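Local coordinates for hydrolase, alpha/beta hydrolase FOLD family (Staphylococcus aureus, PDB 2XMZ), which probably catalyses the elimination of pyruvate that forms 2-succinyl-6-hydroxy-2,4-cyclohexadiene-1-carboxylate in menaquinone biosynthesis, at residues A[31-39]-A[248-259]. Numbering follows the deposited sequence.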
# COMPACT_ATOMS: atom_id res chain seq x y z
N THR A 31 7.01 -3.98 7.27
CA THR A 31 6.36 -5.09 6.56
C THR A 31 7.19 -5.58 5.36
O THR A 31 7.03 -6.73 4.92
CB THR A 31 4.91 -4.74 6.11
OG1 THR A 31 4.26 -5.92 5.64
CG2 THR A 31 4.90 -3.68 5.00
N TYR A 32 8.06 -4.72 4.82
CA TYR A 32 8.88 -5.10 3.64
C TYR A 32 10.27 -5.57 4.01
O TYR A 32 11.09 -5.90 3.14
CB TYR A 32 8.93 -3.94 2.66
CG TYR A 32 7.55 -3.56 2.19
CD1 TYR A 32 6.74 -4.50 1.54
CD2 TYR A 32 7.03 -2.30 2.43
CE1 TYR A 32 5.46 -4.18 1.14
CE2 TYR A 32 5.75 -1.96 2.02
CZ TYR A 32 4.97 -2.90 1.38
OH TYR A 32 3.71 -2.58 0.97
N HIS A 33 10.52 -5.63 5.32
CA HIS A 33 11.83 -5.98 5.90
C HIS A 33 12.55 -7.14 5.23
O HIS A 33 13.70 -7.01 4.80
CB HIS A 33 11.69 -6.26 7.42
CG HIS A 33 10.87 -7.47 7.76
ND1 HIS A 33 9.53 -7.59 7.44
CD2 HIS A 33 11.20 -8.63 8.39
CE1 HIS A 33 9.07 -8.75 7.87
NE2 HIS A 33 10.07 -9.41 8.44
N ASN A 34 11.88 -8.28 5.15
CA ASN A 34 12.49 -9.50 4.62
C ASN A 34 12.53 -9.52 3.09
O ASN A 34 12.99 -10.50 2.51
CB ASN A 34 11.74 -10.74 5.14
CG ASN A 34 10.28 -10.77 4.67
OD1 ASN A 34 9.80 -11.79 4.16
ND2 ASN A 34 9.58 -9.65 4.82
N HIS A 35 12.07 -8.44 2.46
CA HIS A 35 11.99 -8.35 1.00
C HIS A 35 13.10 -7.48 0.42
O HIS A 35 13.53 -7.70 -0.72
CB HIS A 35 10.66 -7.75 0.56
CG HIS A 35 9.47 -8.59 0.89
ND1 HIS A 35 9.03 -9.61 0.08
CD2 HIS A 35 8.62 -8.56 1.95
CE1 HIS A 35 7.97 -10.18 0.62
NE2 HIS A 35 7.70 -9.56 1.75
N ILE A 36 13.52 -6.48 1.18
CA ILE A 36 14.45 -5.45 0.72
C ILE A 36 15.66 -6.06 0.01
O ILE A 36 15.98 -5.67 -1.11
CB ILE A 36 14.92 -4.54 1.89
CG1 ILE A 36 13.73 -3.86 2.58
CG2 ILE A 36 15.97 -3.53 1.44
CD1 ILE A 36 12.66 -3.31 1.68
N GLU A 37 16.32 -7.02 0.68
CA GLU A 37 17.53 -7.65 0.14
C GLU A 37 17.28 -8.41 -1.16
O GLU A 37 18.17 -8.49 -2.00
CB GLU A 37 18.18 -8.56 1.18
CG GLU A 37 18.89 -7.79 2.26
CD GLU A 37 19.93 -8.62 2.98
OE1 GLU A 37 20.87 -9.12 2.32
OE2 GLU A 37 19.82 -8.77 4.21
N LYS A 38 16.07 -8.94 -1.33
CA LYS A 38 15.73 -9.63 -2.57
C LYS A 38 15.73 -8.65 -3.75
O LYS A 38 15.97 -9.04 -4.88
CB LYS A 38 14.38 -10.36 -2.47
CG LYS A 38 14.17 -11.15 -1.16
CD LYS A 38 14.89 -12.49 -1.16
CE LYS A 38 15.01 -13.03 0.26
NZ LYS A 38 13.80 -12.70 1.08
N PHE A 39 15.48 -7.36 -3.48
CA PHE A 39 15.46 -6.36 -4.54
C PHE A 39 16.75 -5.54 -4.70
O PHE A 39 17.13 -5.22 -5.83
CB PHE A 39 14.20 -5.48 -4.47
CG PHE A 39 12.93 -6.29 -4.55
CD1 PHE A 39 12.47 -6.76 -5.77
CD2 PHE A 39 12.23 -6.62 -3.41
CE1 PHE A 39 11.33 -7.55 -5.86
CE2 PHE A 39 11.06 -7.39 -3.47
CZ PHE A 39 10.62 -7.86 -4.71
N HIS A 248 2.29 -10.42 0.30
CA HIS A 248 3.74 -10.28 0.53
C HIS A 248 4.20 -10.91 1.84
O HIS A 248 5.40 -11.12 2.06
CB HIS A 248 4.23 -8.82 0.36
CG HIS A 248 3.76 -7.86 1.41
ND1 HIS A 248 2.72 -6.98 1.21
CD2 HIS A 248 4.24 -7.60 2.65
CE1 HIS A 248 2.54 -6.25 2.29
NE2 HIS A 248 3.46 -6.60 3.18
N VAL A 249 3.25 -11.21 2.71
CA VAL A 249 3.57 -11.89 3.97
C VAL A 249 3.25 -13.40 3.94
O VAL A 249 3.91 -14.19 4.60
CB VAL A 249 2.83 -11.22 5.14
CG1 VAL A 249 2.90 -12.07 6.38
CG2 VAL A 249 3.45 -9.88 5.44
N GLU A 250 2.21 -13.77 3.19
CA GLU A 250 1.70 -15.14 3.23
C GLU A 250 2.47 -16.05 2.29
O GLU A 250 2.69 -17.23 2.59
CB GLU A 250 0.20 -15.19 2.92
CG GLU A 250 -0.65 -14.41 3.91
CD GLU A 250 -2.13 -14.76 3.85
OE1 GLU A 250 -2.53 -15.58 2.99
OE2 GLU A 250 -2.89 -14.19 4.66
N ASP A 251 2.87 -15.49 1.14
CA ASP A 251 3.79 -16.15 0.21
C ASP A 251 4.82 -15.14 -0.30
O ASP A 251 4.71 -14.64 -1.44
CB ASP A 251 3.04 -16.76 -0.96
CG ASP A 251 3.87 -17.81 -1.69
OD1 ASP A 251 5.11 -17.84 -1.49
OD2 ASP A 251 3.26 -18.60 -2.45
N SER A 252 5.80 -14.85 0.55
CA SER A 252 6.83 -13.84 0.27
C SER A 252 7.66 -14.17 -0.97
O SER A 252 8.00 -13.28 -1.74
CB SER A 252 7.75 -13.61 1.49
OG SER A 252 7.04 -13.19 2.63
N ASP A 253 7.97 -15.44 -1.17
CA ASP A 253 8.82 -15.81 -2.30
C ASP A 253 8.13 -15.64 -3.65
O ASP A 253 8.70 -15.06 -4.58
CB ASP A 253 9.34 -17.23 -2.12
CG ASP A 253 10.40 -17.31 -1.04
OD1 ASP A 253 11.06 -16.28 -0.78
OD2 ASP A 253 10.56 -18.39 -0.45
N GLU A 254 6.91 -16.16 -3.76
CA GLU A 254 6.12 -15.97 -4.97
C GLU A 254 5.92 -14.47 -5.20
O GLU A 254 6.11 -13.99 -6.31
CB GLU A 254 4.79 -16.73 -4.86
CG GLU A 254 3.90 -16.70 -6.10
CD GLU A 254 4.50 -17.43 -7.27
OE1 GLU A 254 5.40 -18.28 -7.07
OE2 GLU A 254 4.06 -17.15 -8.41
N PHE A 255 5.54 -13.75 -4.15
CA PHE A 255 5.41 -12.29 -4.21
C PHE A 255 6.69 -11.68 -4.81
O PHE A 255 6.62 -10.90 -5.76
CB PHE A 255 5.09 -11.70 -2.83
CG PHE A 255 5.18 -10.20 -2.78
CD1 PHE A 255 4.09 -9.40 -3.13
CD2 PHE A 255 6.37 -9.58 -2.40
CE1 PHE A 255 4.18 -8.00 -3.09
CE2 PHE A 255 6.47 -8.19 -2.36
CZ PHE A 255 5.38 -7.40 -2.71
N ASP A 256 7.85 -12.04 -4.24
CA ASP A 256 9.14 -11.54 -4.73
C ASP A 256 9.41 -11.90 -6.19
O ASP A 256 9.84 -11.05 -6.99
CB ASP A 256 10.28 -12.04 -3.85
CG ASP A 256 10.33 -11.36 -2.50
OD1 ASP A 256 9.68 -10.31 -2.34
OD2 ASP A 256 11.02 -11.88 -1.60
N THR A 257 9.16 -13.17 -6.53
CA THR A 257 9.34 -13.68 -7.89
C THR A 257 8.49 -12.90 -8.90
O THR A 257 8.99 -12.52 -9.96
CB THR A 257 8.98 -15.16 -7.96
OG1 THR A 257 9.79 -15.88 -7.03
CG2 THR A 257 9.21 -15.72 -9.37
N MET A 258 7.22 -12.65 -8.55
CA MET A 258 6.33 -11.88 -9.42
C MET A 258 6.84 -10.47 -9.66
O MET A 258 6.78 -9.97 -10.78
CB MET A 258 4.89 -11.84 -8.90
CG MET A 258 4.09 -13.16 -8.94
SD MET A 258 3.95 -13.98 -10.55
CE MET A 258 5.43 -15.01 -10.56
N ILE A 259 7.37 -9.83 -8.62
CA ILE A 259 7.83 -8.44 -8.74
C ILE A 259 9.08 -8.38 -9.62
O ILE A 259 9.15 -7.59 -10.57
CB ILE A 259 8.14 -7.82 -7.38
CG1 ILE A 259 6.96 -7.97 -6.41
CG2 ILE A 259 8.54 -6.34 -7.53
CD1 ILE A 259 5.75 -7.16 -6.76
O HOH W 1 11.05 -12.42 0.89
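His35 and Asp256 both turn CG away from their own carbonyl carbon (chi1 -65° and -73°), and this brings imidazole and carboxylate together between the two segments. His35 ND1 donates to Asp256 OD1 at 2.6 Å. The bond is nearly straight, 163° at the hydrogen, and reaches the oxygen on its syn side. OD1 lies close to the imidazole plane, while the carboxylate stands almost perpendicular to that plane. At the other end of the ring, His35 NE2 makes a weak, bent bond to His248 O, 2.8 Å away. The imidazole is held at both nitrogens, firmly at ND1 and weakly at NE2, which should limit its rotation. Ser252 OG also donates to His248 O. Phe255 turns an edge toward the face of His35 in an offset edge-to-face pair.

Asp256 OD2 faces Lys38. Its salt bridge to Lys38 NZ is long, 3.9 Å, but water 1 joins the two groups. Lys38 NZ also donates to Asn34 O, so the bent lysine chain folds back on its own segment. Beside the carboxylate, Phe39 CE1 packs on Ile259 CG2 at 3.5 Å.

Nearer the start of both segments, Thr31 OG1 and His248 NE2 share a hydrogen bond of 2.7 Å. Tyr32 CE1 sits over the centre of one His248 face, 3.7 Å from NE2. His248 ND1 bonds Glu114, and Tyr32 OH bonds Leu22 O, so both rings are also anchored to the central sheet region. His248 lies near a probable Ser-His-Asp triad of Ser91, His245 and Asp218.

The contact joins the loop and short helix after strand 17-22 to the C-terminal helices of the alpha/beta hydrolase fold. Helix 166-177 touches Thr31 and Val249, and strand 44-48 packs against Phe39.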